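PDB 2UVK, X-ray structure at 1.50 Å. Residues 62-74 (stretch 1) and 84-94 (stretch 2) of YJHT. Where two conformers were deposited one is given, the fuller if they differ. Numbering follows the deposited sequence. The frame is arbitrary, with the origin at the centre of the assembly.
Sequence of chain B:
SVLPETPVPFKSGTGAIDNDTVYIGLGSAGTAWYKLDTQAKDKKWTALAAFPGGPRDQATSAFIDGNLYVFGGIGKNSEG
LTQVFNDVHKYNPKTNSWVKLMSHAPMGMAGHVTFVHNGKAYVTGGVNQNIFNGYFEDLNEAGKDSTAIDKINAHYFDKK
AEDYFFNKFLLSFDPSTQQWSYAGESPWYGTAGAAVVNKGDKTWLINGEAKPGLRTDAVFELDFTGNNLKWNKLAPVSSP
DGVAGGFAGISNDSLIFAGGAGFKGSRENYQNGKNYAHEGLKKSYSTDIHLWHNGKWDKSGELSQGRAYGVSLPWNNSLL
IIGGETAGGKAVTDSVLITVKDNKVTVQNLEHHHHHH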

# COMPACT_ATOMS: atom_id res chain seq x y z
N ALA B 62 -2.05 -14.23 16.28
CA ALA B 62 -2.55 -13.63 17.53
C ALA B 62 -3.66 -14.49 18.06
O ALA B 62 -4.48 -14.95 17.30
CB ALA B 62 -3.08 -12.27 17.26
N PHE B 63 -3.67 -14.69 19.38
CA PHE B 63 -4.80 -15.33 20.06
C PHE B 63 -5.71 -14.25 20.59
O PHE B 63 -5.25 -13.32 21.26
CB PHE B 63 -4.39 -16.21 21.23
CG PHE B 63 -4.54 -17.65 20.95
CD1 PHE B 63 -3.43 -18.47 20.86
CD2 PHE B 63 -5.80 -18.20 20.72
CE1 PHE B 63 -3.57 -19.79 20.57
CE2 PHE B 63 -5.95 -19.54 20.42
CZ PHE B 63 -4.83 -20.34 20.34
N ILE B 64 -6.98 -14.34 20.23
CA ILE B 64 -7.96 -13.36 20.73
C ILE B 64 -9.28 -14.07 20.95
O ILE B 64 -9.78 -14.72 20.04
CB ILE B 64 -8.22 -12.22 19.73
CG1 ILE B 64 -6.92 -11.53 19.33
CG2 ILE B 64 -9.21 -11.21 20.32
CD1 ILE B 64 -7.13 -10.40 18.32
N ASP B 65 -9.81 -13.96 22.17
CA ASP B 65 -11.15 -14.49 22.48
C ASP B 65 -11.26 -15.96 22.10
O ASP B 65 -12.24 -16.37 21.45
CB ASP B 65 -12.21 -13.66 21.74
CG ASP B 65 -12.30 -12.22 22.24
OD1 ASP B 65 -11.59 -11.83 23.20
OD2 ASP B 65 -13.11 -11.47 21.65
N GLY B 66 -10.25 -16.75 22.45
CA GLY B 66 -10.32 -18.20 22.26
C GLY B 66 -10.01 -18.77 20.89
O GLY B 66 -10.08 -19.98 20.68
N ASN B 67 -9.64 -17.92 19.93
CA ASN B 67 -9.36 -18.37 18.60
C ASN B 67 -8.02 -17.84 18.17
O ASN B 67 -7.58 -16.79 18.65
CB ASN B 67 -10.42 -17.89 17.63
CG ASN B 67 -11.77 -18.51 17.90
OD1 ASN B 67 -11.97 -19.68 17.63
ND2 ASN B 67 -12.70 -17.71 18.40
N LEU B 68 -7.39 -18.60 17.29
CA LEU B 68 -6.06 -18.28 16.76
C LEU B 68 -6.21 -17.68 15.36
O LEU B 68 -6.81 -18.29 14.48
CB LEU B 68 -5.21 -19.54 16.72
CG LEU B 68 -3.88 -19.49 15.97
CD1 LEU B 68 -2.94 -18.57 16.71
CD2 LEU B 68 -3.30 -20.90 15.83
N TYR B 69 -5.65 -16.48 15.19
CA TYR B 69 -5.66 -15.78 13.89
C TYR B 69 -4.26 -15.76 13.30
O TYR B 69 -3.32 -15.49 14.01
CB TYR B 69 -6.16 -14.34 14.06
CG TYR B 69 -7.59 -14.32 14.54
CD1 TYR B 69 -8.64 -14.29 13.65
CD2 TYR B 69 -7.89 -14.40 15.89
CE1 TYR B 69 -9.99 -14.35 14.09
CE2 TYR B 69 -9.22 -14.44 16.34
CZ TYR B 69 -10.26 -14.40 15.44
OH TYR B 69 -11.59 -14.44 15.89
N VAL B 70 -4.16 -16.04 12.00
CA VAL B 70 -2.88 -16.01 11.26
C VAL B 70 -3.01 -14.97 10.14
O VAL B 70 -4.00 -14.96 9.41
CB VAL B 70 -2.50 -17.39 10.68
CG1 VAL B 70 -1.24 -17.30 9.82
CG2 VAL B 70 -2.30 -18.40 11.82
N PHE B 71 -2.00 -14.11 10.05
CA PHE B 71 -1.98 -12.97 9.14
C PHE B 71 -0.83 -13.08 8.12
O PHE B 71 0.35 -13.13 8.47
CB PHE B 71 -1.79 -11.67 9.94
CG PHE B 71 -2.86 -11.48 10.96
CD1 PHE B 71 -4.02 -10.79 10.65
CD2 PHE B 71 -2.66 -11.96 12.25
CE1 PHE B 71 -5.03 -10.63 11.63
CE2 PHE B 71 -3.66 -11.80 13.23
CZ PHE B 71 -4.81 -11.12 12.91
N GLY B 72 -1.19 -13.07 6.84
CA GLY B 72 -0.23 -12.90 5.77
C GLY B 72 0.86 -13.93 5.65
O GLY B 72 0.62 -15.14 5.79
N GLY B 73 2.07 -13.44 5.37
CA GLY B 73 3.25 -14.24 5.09
C GLY B 73 3.56 -14.30 3.60
O GLY B 73 2.86 -13.76 2.77
N ILE B 74 4.65 -14.98 3.33
CA ILE B 74 5.17 -15.15 1.98
C ILE B 74 4.95 -16.61 1.54
O ILE B 74 5.32 -17.54 2.23
CB ILE B 74 6.67 -14.92 1.95
CG1 ILE B 74 7.01 -13.47 2.33
CG2 ILE B 74 7.22 -15.20 0.53
CD1 ILE B 74 8.47 -13.30 2.71
N VAL B 84 3.59 -11.98 -1.49
CA VAL B 84 3.14 -11.59 -0.15
C VAL B 84 1.63 -11.68 -0.09
O VAL B 84 0.93 -11.17 -0.96
CB VAL B 84 3.56 -10.12 0.13
CG1 VAL B 84 3.04 -9.62 1.46
CG2 VAL B 84 5.03 -9.97 0.06
N PHE B 85 1.12 -12.27 0.99
CA PHE B 85 -0.34 -12.39 1.18
C PHE B 85 -0.89 -11.29 2.08
O PHE B 85 -0.14 -10.70 2.84
CB PHE B 85 -0.67 -13.75 1.83
CG PHE B 85 -0.52 -14.93 0.89
CD1 PHE B 85 -1.64 -15.47 0.31
CD2 PHE B 85 0.69 -15.55 0.68
CE1 PHE B 85 -1.54 -16.53 -0.54
CE2 PHE B 85 0.79 -16.62 -0.15
CZ PHE B 85 -0.35 -17.12 -0.75
N ASN B 86 -2.19 -11.02 1.98
CA ASN B 86 -2.86 -10.00 2.80
C ASN B 86 -4.06 -10.58 3.52
O ASN B 86 -4.99 -9.86 3.84
CB ASN B 86 -3.31 -8.78 1.98
CG ASN B 86 -4.57 -9.06 1.14
OD1 ASN B 86 -4.75 -10.19 0.63
ND2 ASN B 86 -5.45 -8.06 1.00
N ASP B 87 -4.04 -11.88 3.75
CA ASP B 87 -5.23 -12.58 4.25
C ASP B 87 -5.18 -12.91 5.74
O ASP B 87 -4.16 -12.71 6.42
CB ASP B 87 -5.50 -13.84 3.42
CG ASP B 87 -4.35 -14.83 3.44
OD1 ASP B 87 -3.33 -14.60 4.15
OD2 ASP B 87 -4.44 -15.86 2.71
N VAL B 88 -6.34 -13.36 6.24
CA VAL B 88 -6.47 -13.79 7.62
C VAL B 88 -7.17 -15.16 7.65
O VAL B 88 -8.19 -15.36 6.97
CB VAL B 88 -7.31 -12.78 8.43
CG1 VAL B 88 -7.34 -13.15 9.93
CG2 VAL B 88 -6.81 -11.35 8.21
N HIS B 89 -6.57 -16.07 8.40
CA HIS B 89 -7.19 -17.37 8.69
C HIS B 89 -7.47 -17.45 10.17
O HIS B 89 -6.76 -16.88 10.98
CB HIS B 89 -6.26 -18.49 8.26
CG HIS B 89 -6.21 -18.71 6.78
ND1 HIS B 89 -5.50 -17.90 5.92
CD2 HIS B 89 -6.77 -19.67 6.00
CE1 HIS B 89 -5.63 -18.35 4.68
NE2 HIS B 89 -6.39 -19.43 4.70
N LYS B 90 -8.54 -18.18 10.52
CA LYS B 90 -8.90 -18.39 11.92
C LYS B 90 -8.90 -19.86 12.24
O LYS B 90 -9.51 -20.65 11.52
CB LYS B 90 -10.29 -17.82 12.18
CG LYS B 90 -10.82 -18.04 13.59
CD LYS B 90 -12.13 -17.30 13.82
CE LYS B 90 -13.28 -17.90 13.02
NZ LYS B 90 -13.76 -19.20 13.57
N TYR B 91 -8.23 -20.23 13.32
CA TYR B 91 -8.23 -21.61 13.82
C TYR B 91 -9.00 -21.67 15.13
O TYR B 91 -8.73 -20.91 16.06
CB TYR B 91 -6.81 -22.08 14.06
CG TYR B 91 -6.70 -23.43 14.74
CD1 TYR B 91 -6.90 -24.61 14.04
CD2 TYR B 91 -6.38 -23.52 16.09
CE1 TYR B 91 -6.77 -25.84 14.65
CE2 TYR B 91 -6.28 -24.77 16.72
CZ TYR B 91 -6.46 -25.90 15.99
OH TYR B 91 -6.37 -27.13 16.60
N ASN B 92 -9.97 -22.58 15.16
CA ASN B 92 -10.78 -22.83 16.36
C ASN B 92 -10.23 -24.07 17.09
O ASN B 92 -10.30 -25.18 16.57
CB ASN B 92 -12.25 -23.00 15.96
CG ASN B 92 -13.17 -23.27 17.15
OD1 ASN B 92 -12.72 -23.42 18.27
ND2 ASN B 92 -14.47 -23.29 16.89
N PRO B 93 -9.59 -23.86 18.24
CA PRO B 93 -9.00 -25.01 18.92
C PRO B 93 -10.03 -26.03 19.45
O PRO B 93 -9.69 -27.21 19.59
CB PRO B 93 -8.19 -24.39 20.06
CG PRO B 93 -8.53 -22.94 20.10
CD PRO B 93 -9.37 -22.58 18.94
N LYS B 94 -11.25 -25.58 19.71
CA LYS B 94 -12.27 -26.48 20.25
C LYS B 94 -12.71 -27.51 19.22
O LYS B 94 -13.09 -28.64 19.57
CB LYS B 94 -13.46 -25.67 20.73
CG LYS B 94 -13.10 -24.66 21.81
CD LYS B 94 -14.32 -24.13 22.54
CE LYS B 94 -13.93 -23.26 23.72
NZ LYS B 94 -15.14 -22.72 24.41
O HOH W 1 -14.22 -19.75 16.10
O HOH W 2 -12.96 -21.34 20.05
O HOH W 3 -3.65 -15.90 6.63

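Two antiparallel strands, one running through L68 to V70 and the other through H89 to Y91, are joined chiefly by their backbones. L68 and Y91 form a hydrogen-bonded pair: L68 N donates to Y91 O at 2.9 Å, and Y91 N to L68 O at 2.7 Å. Two residues on, V70 N reaches H89 O at 2.9 Å and H89 N reaches V70 O at 3.0 Å. G72 N then donates to D87 O (3.0 Å). Beyond this the register shifts by one, and F85 N bonds to G73 O at 2.9 Å. Glycine suits the break between the two ladders: G72 and G73 both have positive phi, and a CB on G72 would lie only 3.2 Å from F85 O.

Water extends the polar network. Water 1 donates to N67 OD1 (2.7 Å) and accepts from K90 NZ (2.6 Å); this water satisfies the charged end of K90 while its aliphatic stem packs, with K90 CD 3.6 Å from Y69 OH.

The contact buries 773 Å², both sides summed. Alternation sorts the side chains. L68, V70, H89 and Y91 share one face, where L68 CB meets Y91 CB at 4.0 Å; L68, V70 and Y91 are buried, apolar or aromatic side chains suited to a packed sheet face. Y69, F71, V88 and K90 occupy the other; there V88 is compact and branched, and V88 CG2 lies 3.7 Å from F71 CD1, while V88 CG1 lies 3.8 Å from F71 CE1 and 4.1 Å from Y69 CD1, at the tyrosine's edge. At the far end, P93 CG touches the edge of F63 at CE2 (4.3 Å).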